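Local coordinates for phosphoribosylformylglycinamidine synthase 2 (Thermus thermophilus, PDB 3VIU), which belongs to the PurM-like AIR synthase-related family, with paired N- and C-terminal domains, and holds adenosine-5'-diphosphate and a magnesium ion in this structure, at residues Ala79-Ile84 with Met111-Arg116; Gly105-Ile110 with Ile118-Ser123; Asn174-Gly179 with Ala482-Leu487. All coordinates share one frame; numbering follows the deposited sequence.

Interaction 1 of 3, residues Ala79-Ile84 with Met111-Arg116. With ADP (adenosine-5'-diphosphate), chain B.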
loop_
_atom_site.group_PDB
_atom_site.type_symbol
_atom_site.label_atom_id
_atom_site.label_comp_id
_atom_site.label_asym_id
_atom_site.label_seq_id
_atom_site.Cartn_x
_atom_site.Cartn_y
_atom_site.Cartn_z
ATOM N N ALA A 79 0.020 -6.104 18.594
ATOM C CA ALA A 79 0.500 -4.994 17.776
ATOM C C ALA A 79 0.407 -5.433 16.319
ATOM O O ALA A 79 0.286 -6.627 16.026
ATOM C CB ALA A 79 1.948 -4.660 18.132
ATOM N N VAL A 80 0.453 -4.469 15.407
ATOM C CA VAL A 80 0.383 -4.774 13.989
ATOM C C VAL A 80 1.444 -4.007 13.212
ATOM O O VAL A 80 1.563 -2.785 13.330
ATOM C CB VAL A 80 -1.014 -4.446 13.408
ATOM C CG1 VAL A 80 -0.983 -4.486 11.891
ATOM C CG2 VAL A 80 -2.026 -5.449 13.917
ATOM N N ALA A 81 2.225 -4.741 12.431
ATOM C CA ALA A 81 3.254 -4.133 11.616
ATOM C C ALA A 81 2.728 -4.121 10.193
ATOM O O ALA A 81 2.028 -5.042 9.776
ATOM C CB ALA A 81 4.537 -4.946 11.690
ATOM N N PHE A 82 3.036 -3.069 9.448
ATOM C CA PHE A 82 2.610 -3.010 8.065
ATOM C C PHE A 82 3.426 -2.006 7.283
ATOM O O PHE A 82 4.102 -1.149 7.850
ATOM C CB PHE A 82 1.109 -2.705 7.952
ATOM C CG PHE A 82 0.705 -1.356 8.484
ATOM C CD1 PHE A 82 0.696 -1.101 9.851
ATOM C CD2 PHE A 82 0.292 -0.353 7.619
ATOM C CE1 PHE A 82 0.277 0.137 10.343
ATOM C CE2 PHE A 82 -0.130 0.887 8.103
ATOM C CZ PHE A 82 -0.137 1.130 9.465
ATOM N N LYS A 83 3.363 -2.132 5.966
ATOM C CA LYS A 83 4.103 -1.256 5.080
ATOM C C LYS A 83 3.730 -1.582 3.642
ATOM O O LYS A 83 3.209 -2.663 3.351
ATOM C CB LYS A 83 5.600 -1.474 5.280
ATOM C CG LYS A 83 6.478 -0.611 4.408
ATOM C CD LYS A 83 7.893 -1.146 4.420
ATOM C CE LYS A 83 8.744 -0.475 3.373
ATOM N NZ LYS A 83 10.042 -1.183 3.255
ATOM N N ILE A 84 3.997 -0.640 2.747
ATOM C CA ILE A 84 3.710 -0.832 1.336
ATOM C C ILE A 84 4.995 -0.546 0.564
ATOM O O ILE A 84 5.741 0.375 0.900
ATOM C CB ILE A 84 2.548 0.089 0.876
ATOM C CG1 ILE A 84 2.106 -0.286 -0.537
ATOM C CG2 ILE A 84 2.970 1.545 0.935
ATOM C CD1 ILE A 84 0.882 0.475 -1.000
HETATM N N MSE A 111 8.228 -9.564 8.444
HETATM C CA MSE A 111 8.784 -10.629 9.277
HETATM C C MSE A 111 9.919 -10.120 10.145
HETATM O O MSE A 111 10.059 -10.533 11.296
HETATM C CB MSE A 111 9.386 -11.746 8.436
HETATM C CG MSE A 111 8.455 -12.606 7.637
HETATM SE SE MSE A 111 9.606 -13.800 6.620
HETATM C CE MSE A 111 9.089 -13.290 4.826
ATOM N N SER A 112 10.754 -9.252 9.578
ATOM C CA SER A 112 11.899 -8.751 10.319
ATOM C C SER A 112 11.494 -8.026 11.595
ATOM O O SER A 112 12.292 -7.927 12.521
ATOM C CB SER A 112 12.781 -7.863 9.433
ATOM O OG SER A 112 12.175 -6.619 9.167
HETATM N N MSE A 113 10.255 -7.537 11.650
HETATM C CA MSE A 113 9.753 -6.858 12.847
HETATM C C MSE A 113 9.299 -7.904 13.871
HETATM O O MSE A 113 8.926 -7.566 14.998
HETATM C CB MSE A 113 8.558 -5.960 12.519
HETATM C CG MSE A 113 8.822 -4.869 11.514
HETATM SE SE MSE A 113 10.369 -3.769 11.905
HETATM C CE MSE A 113 9.769 -2.899 13.528
ATOM N N GLY A 114 9.319 -9.171 13.463
ATOM C CA GLY A 114 8.896 -10.250 14.335
ATOM C C GLY A 114 7.394 -10.434 14.276
ATOM O O GLY A 114 6.791 -11.057 15.155
ATOM N N ALA A 115 6.785 -9.881 13.232
ATOM C CA ALA A 115 5.343 -9.972 13.039
ATOM C C ALA A 115 5.026 -11.023 11.988
ATOM O O ALA A 115 5.626 -11.043 10.912
ATOM C CB ALA A 115 4.788 -8.631 12.607
ATOM N N ARG A 116 4.090 -11.906 12.312
ATOM C CA ARG A 116 3.691 -12.944 11.382
ATOM C C ARG A 116 2.704 -12.351 10.381
ATOM O O ARG A 116 1.657 -11.824 10.762
ATOM C CB ARG A 116 3.042 -14.098 12.140
ATOM C CG ARG A 116 2.430 -15.156 11.258
ATOM C CD ARG A 116 1.747 -16.220 12.104
ATOM N NE ARG A 116 2.713 -17.039 12.829
ATOM C CZ ARG A 116 3.392 -18.043 12.284
ATOM N NH1 ARG A 116 3.206 -18.357 11.006
ATOM N NH2 ARG A 116 4.261 -18.731 13.012
HETATM P PB ADP B . 13.263 -1.644 2.093
HETATM O O1B ADP B . 14.287 -1.365 1.049
HETATM O O2B ADP B . 11.867 -2.016 1.382
HETATM O O3B ADP B . 13.801 -2.927 3.045
HETATM P PA ADP B . 13.427 1.072 2.298
HETATM O O1A ADP B . 14.875 1.359 2.488
HETATM O O2A ADP B . 13.117 0.976 0.710
HETATM O O3A ADP B . 13.043 -0.334 3.054
HETATM O "O5'" ADP B . 12.483 2.259 2.908
HETATM C "C5'" ADP B . 13.303 3.217 3.606
HETATM C "C4'" ADP B . 12.708 3.642 4.980
HETATM O "O4'" ADP B . 12.037 4.940 4.880
HETATM C "C3'" ADP B . 11.645 2.668 5.548
HETATM O "O3'" ADP B . 11.717 2.661 6.980
HETATM C "C2'" ADP B . 10.328 3.241 5.024
HETATM O "O2'" ADP B . 9.210 2.855 5.827
HETATM C "C1'" ADP B . 10.586 4.750 5.023
HETATM N N9 ADP B . 9.861 5.423 3.936
HETATM C C8 ADP B . 10.200 5.423 2.612
HETATM N N7 ADP B . 9.344 6.119 1.922
HETATM C C5 ADP B . 8.400 6.613 2.750
HETATM C C6 ADP B . 7.244 7.421 2.586
HETATM N N6 ADP B . 6.882 7.883 1.334
HETATM N N1 ADP B . 6.508 7.728 3.677
HETATM C C2 ADP B . 6.843 7.289 4.900
HETATM N N3 ADP B . 7.921 6.528 5.095
HETATM C C4 ADP B . 8.717 6.171 4.064
#
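Ala81 turns its methyl group from strand 78-86 onto the turn that ends helix 95-112, where the CB atoms of Ala115 and Met113 receive it. Its CB meets Ala115 CB at 3.8 Å, methyl against methyl, and lies 4.2 Å from Met113 CB. The two alanines let the strand sit close over the turn, with their CA atoms 6.4 Å apart. Met113, a selenomethionine, meets Ala81 through CB; its chain folds back on itself (chi2 -51°), keeping SE and CE farther off. Gly114, at a positive phi of 85°, completes a Schellman motif, its N bonded to Met111 O at 2.7 Å. The packing ends at this patch. Arg116, partly exposed, takes no part in it and forms a salt bridge with Glu243, while Lys83 serves the ligand. Extended from chi1 (-180°) outward, Lys83 brings NZ to ADP O2B at 2.7 Å and to ADP O3A at 3.1 Å, gripping the diphosphate with two hydrogen bonds. Strand and turn both lie in the first PurM-like N-terminal domain, where strand 78-86 runs between strands 70-75 and 172-182; Val71 of the former touches both Ala81 and Met113, and Leu181 of the latter touches Ala115.

Interaction 2 of 3, residues Gly105-Ile110 with Ile118-Ser123. With ADP (adenosine-5'-diphosphate), chain B.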
loop_
_atom_site.group_PDB
_atom_site.type_symbol
_atom_site.label_atom_id
_atom_site.label_comp_id
_atom_site.label_asym_id
_atom_site.label_seq_id
_atom_site.Cartn_x
_atom_site.Cartn_y
_atom_site.Cartn_z
ATOM N N GLY A 105 9.459 -9.756 -0.998
ATOM C CA GLY A 105 10.142 -8.680 -0.304
ATOM C C GLY A 105 9.325 -8.010 0.794
ATOM O O GLY A 105 9.812 -7.840 1.917
ATOM N N ILE A 106 8.088 -7.625 0.487
ATOM C CA ILE A 106 7.244 -6.968 1.481
ATOM C C ILE A 106 7.035 -7.897 2.683
ATOM O O ILE A 106 7.000 -7.453 3.833
ATOM C CB ILE A 106 5.861 -6.554 0.864
ATOM C CG1 ILE A 106 5.144 -5.577 1.789
ATOM C CG2 ILE A 106 4.973 -7.769 0.646
ATOM C CD1 ILE A 106 5.817 -4.237 1.883
ATOM N N LEU A 107 6.921 -9.191 2.408
ATOM C CA LEU A 107 6.720 -10.198 3.446
ATOM C C LEU A 107 7.902 -10.243 4.408
ATOM O O LEU A 107 7.724 -10.375 5.623
ATOM C CB LEU A 107 6.539 -11.574 2.804
ATOM C CG LEU A 107 5.175 -12.266 2.803
ATOM C CD1 LEU A 107 4.042 -11.262 2.834
ATOM C CD2 LEU A 107 5.098 -13.163 1.561
ATOM N N ARG A 108 9.108 -10.140 3.856
ATOM C CA ARG A 108 10.313 -10.173 4.667
ATOM C C ARG A 108 10.452 -8.934 5.550
ATOM O O ARG A 108 10.925 -9.032 6.681
ATOM C CB ARG A 108 11.548 -10.347 3.771
ATOM C CG ARG A 108 11.651 -11.745 3.161
ATOM C CD ARG A 108 13.018 -11.987 2.549
ATOM N NE ARG A 108 13.209 -11.259 1.303
ATOM C CZ ARG A 108 12.671 -11.616 0.139
ATOM N NH1 ARG A 108 12.902 -10.886 -0.946
ATOM N NH2 ARG A 108 11.912 -12.706 0.057
ATOM N N ASP A 109 10.028 -7.775 5.045
ATOM C CA ASP A 109 10.099 -6.548 5.835
ATOM C C ASP A 109 9.217 -6.668 7.071
ATOM O O ASP A 109 9.578 -6.211 8.150
ATOM C CB ASP A 109 9.626 -5.335 5.029
ATOM C CG ASP A 109 10.624 -4.899 3.983
ATOM O OD1 ASP A 109 11.839 -4.914 4.273
ATOM O OD2 ASP A 109 10.191 -4.524 2.875
ATOM N N ILE A 110 8.049 -7.272 6.899
ATOM C CA ILE A 110 7.109 -7.450 7.993
ATOM C C ILE A 110 7.628 -8.502 8.972
ATOM O O ILE A 110 7.489 -8.351 10.183
ATOM C CB ILE A 110 5.735 -7.875 7.450
ATOM C CG1 ILE A 110 5.205 -6.797 6.492
ATOM C CG2 ILE A 110 4.783 -8.167 8.593
ATOM C CD1 ILE A 110 5.277 -5.395 7.028
ATOM N N ILE A 118 -0.244 -11.612 8.152
ATOM C CA ILE A 118 -1.614 -12.100 8.207
ATOM C C ILE A 118 -2.399 -11.667 6.992
ATOM O O ILE A 118 -3.511 -12.150 6.759
ATOM C CB ILE A 118 -2.372 -11.608 9.482
ATOM C CG1 ILE A 118 -2.479 -10.078 9.484
ATOM C CG2 ILE A 118 -1.665 -12.112 10.730
ATOM C CD1 ILE A 118 -3.186 -9.496 10.710
ATOM N N ALA A 119 -1.833 -10.753 6.213
ATOM C CA ALA A 119 -2.532 -10.295 5.029
ATOM C C ALA A 119 -1.686 -9.504 4.039
ATOM O O ALA A 119 -0.705 -8.851 4.408
ATOM C CB ALA A 119 -3.735 -9.475 5.443
ATOM N N LEU A 120 -2.091 -9.585 2.774
ATOM C CA LEU A 120 -1.456 -8.867 1.672
ATOM C C LEU A 120 -2.531 -8.093 0.916
ATOM O O LEU A 120 -3.658 -8.562 0.778
ATOM C CB LEU A 120 -0.767 -9.835 0.704
ATOM C CG LEU A 120 0.576 -10.422 1.149
ATOM C CD1 LEU A 120 0.951 -11.597 0.265
ATOM C CD2 LEU A 120 1.637 -9.339 1.103
ATOM N N LEU A 121 -2.190 -6.894 0.463
ATOM C CA LEU A 121 -3.107 -6.080 -0.326
ATOM C C LEU A 121 -2.295 -5.575 -1.509
ATOM O O LEU A 121 -1.153 -5.149 -1.344
ATOM C CB LEU A 121 -3.661 -4.895 0.477
ATOM C CG LEU A 121 -4.595 -5.168 1.664
ATOM C CD1 LEU A 121 -3.769 -5.532 2.893
ATOM C CD2 LEU A 121 -5.443 -3.925 1.957
ATOM N N ASP A 122 -2.870 -5.642 -2.703
ATOM C CA ASP A 122 -2.167 -5.189 -3.895
ATOM C C ASP A 122 -2.754 -3.896 -4.459
ATOM O O ASP A 122 -3.967 -3.701 -4.467
ATOM C CB ASP A 122 -2.189 -6.285 -4.963
ATOM C CG ASP A 122 -3.590 -6.778 -5.265
ATOM O OD1 ASP A 122 -4.250 -7.293 -4.336
ATOM O OD2 ASP A 122 -4.036 -6.655 -6.427
ATOM N N SER A 123 -1.880 -3.010 -4.919
ATOM C CA SER A 123 -2.305 -1.745 -5.493
ATOM C C SER A 123 -1.758 -1.745 -6.917
ATOM O O SER A 123 -0.550 -1.589 -7.134
ATOM C CB SER A 123 -1.727 -0.587 -4.677
ATOM O OG SER A 123 -2.531 0.573 -4.804
HETATM P PB ADP B . 13.263 -1.644 2.093
HETATM O O1B ADP B . 14.287 -1.365 1.049
HETATM O O2B ADP B . 11.867 -2.016 1.382
HETATM O O3B ADP B . 13.801 -2.927 3.045
HETATM P PA ADP B . 13.427 1.072 2.298
HETATM O O1A ADP B . 14.875 1.359 2.488
HETATM O O2A ADP B . 13.117 0.976 0.710
HETATM O O3A ADP B . 13.043 -0.334 3.054
HETATM O "O5'" ADP B . 12.483 2.259 2.908
HETATM C "C5'" ADP B . 13.303 3.217 3.606
HETATM C "C4'" ADP B . 12.708 3.642 4.980
HETATM O "O4'" ADP B . 12.037 4.940 4.880
HETATM C "C3'" ADP B . 11.645 2.668 5.548
HETATM O "O3'" ADP B . 11.717 2.661 6.980
HETATM C "C2'" ADP B . 10.328 3.241 5.024
HETATM O "O2'" ADP B . 9.210 2.855 5.827
HETATM C "C1'" ADP B . 10.586 4.750 5.023
HETATM N N9 ADP B . 9.861 5.423 3.936
HETATM C C8 ADP B . 10.200 5.423 2.612
HETATM N N7 ADP B . 9.344 6.119 1.922
HETATM C C5 ADP B . 8.400 6.613 2.750
HETATM C C6 ADP B . 7.244 7.421 2.586
HETATM N N6 ADP B . 6.882 7.883 1.334
HETATM N N1 ADP B . 6.508 7.728 3.677
HETATM C C2 ADP B . 6.843 7.289 4.900
HETATM N N3 ADP B . 7.921 6.528 5.095
HETATM C C4 ADP B . 8.717 6.171 4.064
#
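Leu120 supplies the strand's half of an apolar contact with helix 95-112, and its CD2 does most of the touching. That methyl lies 3.5 Å from Leu107 CD1 and 3.7 Å from Ile106 CG2, touching two consecutive helix residues. Leu107 and Leu120 cross at about a right angle, CD1 of Leu107 also coming to 3.9 Å from Leu120 CG, whereas Ile106 and Leu120 run past each other in opposite senses. The chi1 of Ile106 (-166°) turns CG1 to the far side of CB from the backbone N and leaves the CG2 branch to meet the leucine. Cys177 of strand 172-182 touches Ile106, Leu107 and Leu120 alike, and Tyr148 and Ile152 of helix 132-152 pack on Leu107. This is a helix laid over the sheet of a PurM-like N-terminal domain, and the strand that follows it in sequence, 116-126, lies in that sheet. Near its start the strand has a classic beta bulge, Ile118 and Ala119 both facing Leu178, while Leu120 bonds through its backbone to Pro155 and Val157 on the other edge. Polar groups occupy other parts of the helix. Asp109 OD1 comes within 3.1 Å of ADP O3B, a close approach of acidic groups rather than a bond, with Glu85 and Asp259 also near; a weak ion pair to Lys83 probably compensates in part. Arg108 hydrogen-bonds through NH1 to Gln305.

Interaction 3 of 3, residues Asn174-Gly179 with Ala482-Leu487. With ADP (adenosine-5'-diphosphate), chain B.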
loop_
_atom_site.group_PDB
_atom_site.type_symbol
_atom_site.label_atom_id
_atom_site.label_comp_id
_atom_site.label_asym_id
_atom_site.label_seq_id
_atom_site.Cartn_x
_atom_site.Cartn_y
_atom_site.Cartn_z
ATOM N N ASN A 174 2.324 -2.229 -6.451
ATOM C CA ASN A 174 2.713 -2.007 -5.064
ATOM C C ASN A 174 2.052 -3.080 -4.204
ATOM O O ASN A 174 0.890 -3.439 -4.422
ATOM C CB ASN A 174 2.256 -0.623 -4.596
ATOM C CG ASN A 174 3.131 0.502 -5.134
ATOM O OD1 ASN A 174 3.544 0.490 -6.300
ATOM N ND2 ASN A 174 3.400 1.495 -4.288
ATOM N N ALA A 175 2.787 -3.606 -3.235
ATOM C CA ALA A 175 2.224 -4.627 -2.367
ATOM C C ALA A 175 2.299 -4.185 -0.914
ATOM O O ALA A 175 3.342 -3.740 -0.433
ATOM C CB ALA A 175 2.956 -5.947 -2.555
HETATM N N MSE A 176 1.179 -4.305 -0.220
HETATM C CA MSE A 176 1.116 -3.932 1.177
HETATM C C MSE A 176 1.005 -5.211 1.997
HETATM O O MSE A 176 0.371 -6.171 1.565
HETATM C CB MSE A 176 -0.101 -3.046 1.415
HETATM C CG MSE A 176 -0.262 -2.560 2.836
HETATM SE SE MSE A 176 -1.901 -1.521 2.989
HETATM C CE MSE A 176 -2.011 -1.368 4.916
ATOM N N CYS A 177 1.632 -5.232 3.170
ATOM C CA CYS A 177 1.557 -6.404 4.018
ATOM C C CYS A 177 1.233 -6.089 5.482
ATOM O O CYS A 177 1.718 -5.114 6.044
ATOM C CB CYS A 177 2.860 -7.196 3.933
ATOM S SG CYS A 177 2.806 -8.764 4.847
ATOM N N LEU A 178 0.395 -6.929 6.083
ATOM C CA LEU A 178 0.004 -6.788 7.481
ATOM C C LEU A 178 0.524 -7.982 8.277
ATOM O O LEU A 178 0.385 -9.131 7.848
ATOM C CB LEU A 178 -1.523 -6.739 7.621
ATOM C CG LEU A 178 -2.147 -5.397 7.988
ATOM C CD1 LEU A 178 -2.045 -4.452 6.812
ATOM C CD2 LEU A 178 -3.592 -5.600 8.385
ATOM N N GLY A 179 1.122 -7.710 9.434
ATOM C CA GLY A 179 1.626 -8.780 10.271
ATOM C C GLY A 179 1.299 -8.503 11.724
ATOM O O GLY A 179 1.261 -7.339 12.140
ATOM N N ALA A 482 -3.109 4.510 11.855
ATOM C CA ALA A 482 -1.988 5.112 11.145
ATOM C C ALA A 482 -2.049 4.691 9.692
ATOM O O ALA A 482 -2.878 3.870 9.317
ATOM C CB ALA A 482 -0.665 4.660 11.752
ATOM N N TYR A 483 -1.175 5.252 8.870
ATOM C CA TYR A 483 -1.171 4.866 7.476
ATOM C C TYR A 483 0.232 4.624 6.952
ATOM O O TYR A 483 1.216 4.882 7.633
ATOM C CB TYR A 483 -1.868 5.917 6.614
ATOM C CG TYR A 483 -1.077 7.178 6.391
ATOM C CD1 TYR A 483 -1.126 8.233 7.304
ATOM C CD2 TYR A 483 -0.282 7.320 5.254
ATOM C CE1 TYR A 483 -0.406 9.399 7.087
ATOM C CE2 TYR A 483 0.442 8.479 5.028
ATOM C CZ TYR A 483 0.380 9.514 5.947
ATOM O OH TYR A 483 1.128 10.639 5.729
ATOM N N THR A 484 0.293 4.108 5.733
ATOM C CA THR A 484 1.537 3.820 5.038
ATOM C C THR A 484 1.277 4.388 3.638
ATOM O O THR A 484 0.177 4.229 3.098
ATOM C CB THR A 484 1.779 2.290 4.968
ATOM O OG1 THR A 484 3.057 2.024 4.376
ATOM C CG2 THR A 484 0.683 1.614 4.146
ATOM N N ASP A 485 2.260 5.074 3.062
ATOM C CA ASP A 485 2.068 5.653 1.741
ATOM C C ASP A 485 3.104 5.203 0.730
ATOM O O ASP A 485 4.310 5.372 0.934
ATOM C CB ASP A 485 2.087 7.179 1.815
ATOM C CG ASP A 485 3.424 7.719 2.270
ATOM O OD1 ASP A 485 4.011 8.564 1.559
ATOM O OD2 ASP A 485 3.891 7.298 3.348
ATOM N N GLY A 486 2.622 4.615 -0.360
ATOM C CA GLY A 486 3.506 4.180 -1.414
ATOM C C GLY A 486 3.440 5.245 -2.489
ATOM O O GLY A 486 2.481 5.299 -3.251
ATOM N N LEU A 487 4.443 6.114 -2.542
ATOM C CA LEU A 487 4.460 7.165 -3.549
ATOM C C LEU A 487 5.054 6.649 -4.858
ATOM O O LEU A 487 6.073 5.958 -4.857
ATOM C CB LEU A 487 5.275 8.363 -3.053
ATOM C CG LEU A 487 4.878 8.957 -1.693
ATOM C CD1 LEU A 487 5.708 10.206 -1.438
ATOM C CD2 LEU A 487 3.384 9.289 -1.658
HETATM P PB ADP B . 13.263 -1.644 2.093
HETATM O O1B ADP B . 14.287 -1.365 1.049
HETATM O O2B ADP B . 11.867 -2.016 1.382
HETATM O O3B ADP B . 13.801 -2.927 3.045
HETATM P PA ADP B . 13.427 1.072 2.298
HETATM O O1A ADP B . 14.875 1.359 2.488
HETATM O O2A ADP B . 13.117 0.976 0.710
HETATM O O3A ADP B . 13.043 -0.334 3.054
HETATM O "O5'" ADP B . 12.483 2.259 2.908
HETATM C "C5'" ADP B . 13.303 3.217 3.606
HETATM C "C4'" ADP B . 12.708 3.642 4.980
HETATM O "O4'" ADP B . 12.037 4.940 4.880
HETATM C "C3'" ADP B . 11.645 2.668 5.548
HETATM O "O3'" ADP B . 11.717 2.661 6.980
HETATM C "C2'" ADP B . 10.328 3.241 5.024
HETATM O "O2'" ADP B . 9.210 2.855 5.827
HETATM C "C1'" ADP B . 10.586 4.750 5.023
HETATM N N9 ADP B . 9.861 5.423 3.936
HETATM C C8 ADP B . 10.200 5.423 2.612
HETATM N N7 ADP B . 9.344 6.119 1.922
HETATM C C5 ADP B . 8.400 6.613 2.750
HETATM C C6 ADP B . 7.244 7.421 2.586
HETATM N N6 ADP B . 6.882 7.883 1.334
HETATM N N1 ADP B . 6.508 7.728 3.677
HETATM C C2 ADP B . 6.843 7.289 4.900
HETATM N N3 ADP B . 7.921 6.528 5.095
HETATM C C4 ADP B . 8.717 6.171 4.064
#
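Met176, a selenomethionine, lays its terminal methyl against Thr484, CE to CG2 at 4.1 Å, the two side chains crossing at a slant. Fully stretched from chi1 (-179°) to its end, Met176 carries CE from strand 172-182 to strand 479-488. Thr484 offers its methyl to Met176, while OG1 is hydrogen-bonded to Ser521 OG. Farther along, the Asn174 amide rests against Gly486, whose lack of a side chain leaves space for it; the CA atoms of these two residues are 7.2 Å apart. The strands run in opposite directions yet belong to different sheets, one from each PurM-like N-terminal domain, and meet here through side chains; Phe82 of strand 78-86 touches both Met176 and Thr484. Asp485 and Leu487 leave strand 479-488 on the side away from 174-179, and their ends meet the adenine. Asp485 OD1 accepts a hydrogen bond from ADP N6 at 3.0 Å (145° at the hydrogen), and Leu487 CG lies 3.8 Å from the same nitrogen. With OD2 also 2.7 Å from ADP N1, Asp485 meets the N1-N6 edge of the base; so close an approach would be consistent with a proton lying between OD2 and N1.

Interactions 1 and 2 share helix 95-112, and each contact has one segment in the sheet that holds strands 78-86, 172-182 and 116-126, their centres about 8 to 11 Å apart. Strand 172-182 is the common neighbour: Ala81 N lies 2.8 Å from Gly179 O on one edge, and Leu121 O lies 2.7 Å from Met176 N on the other. Each contact also sends a residue to ADP. Lys83 of interaction 1 and Asp109 of interaction 2 converge on the diphosphate, joined by a long, weak ion pair (NZ to OD2, 3.4 Å), whereas Asp485 of interaction 3 holds the adenine end. The nucleotide thus spans both N-terminal domains.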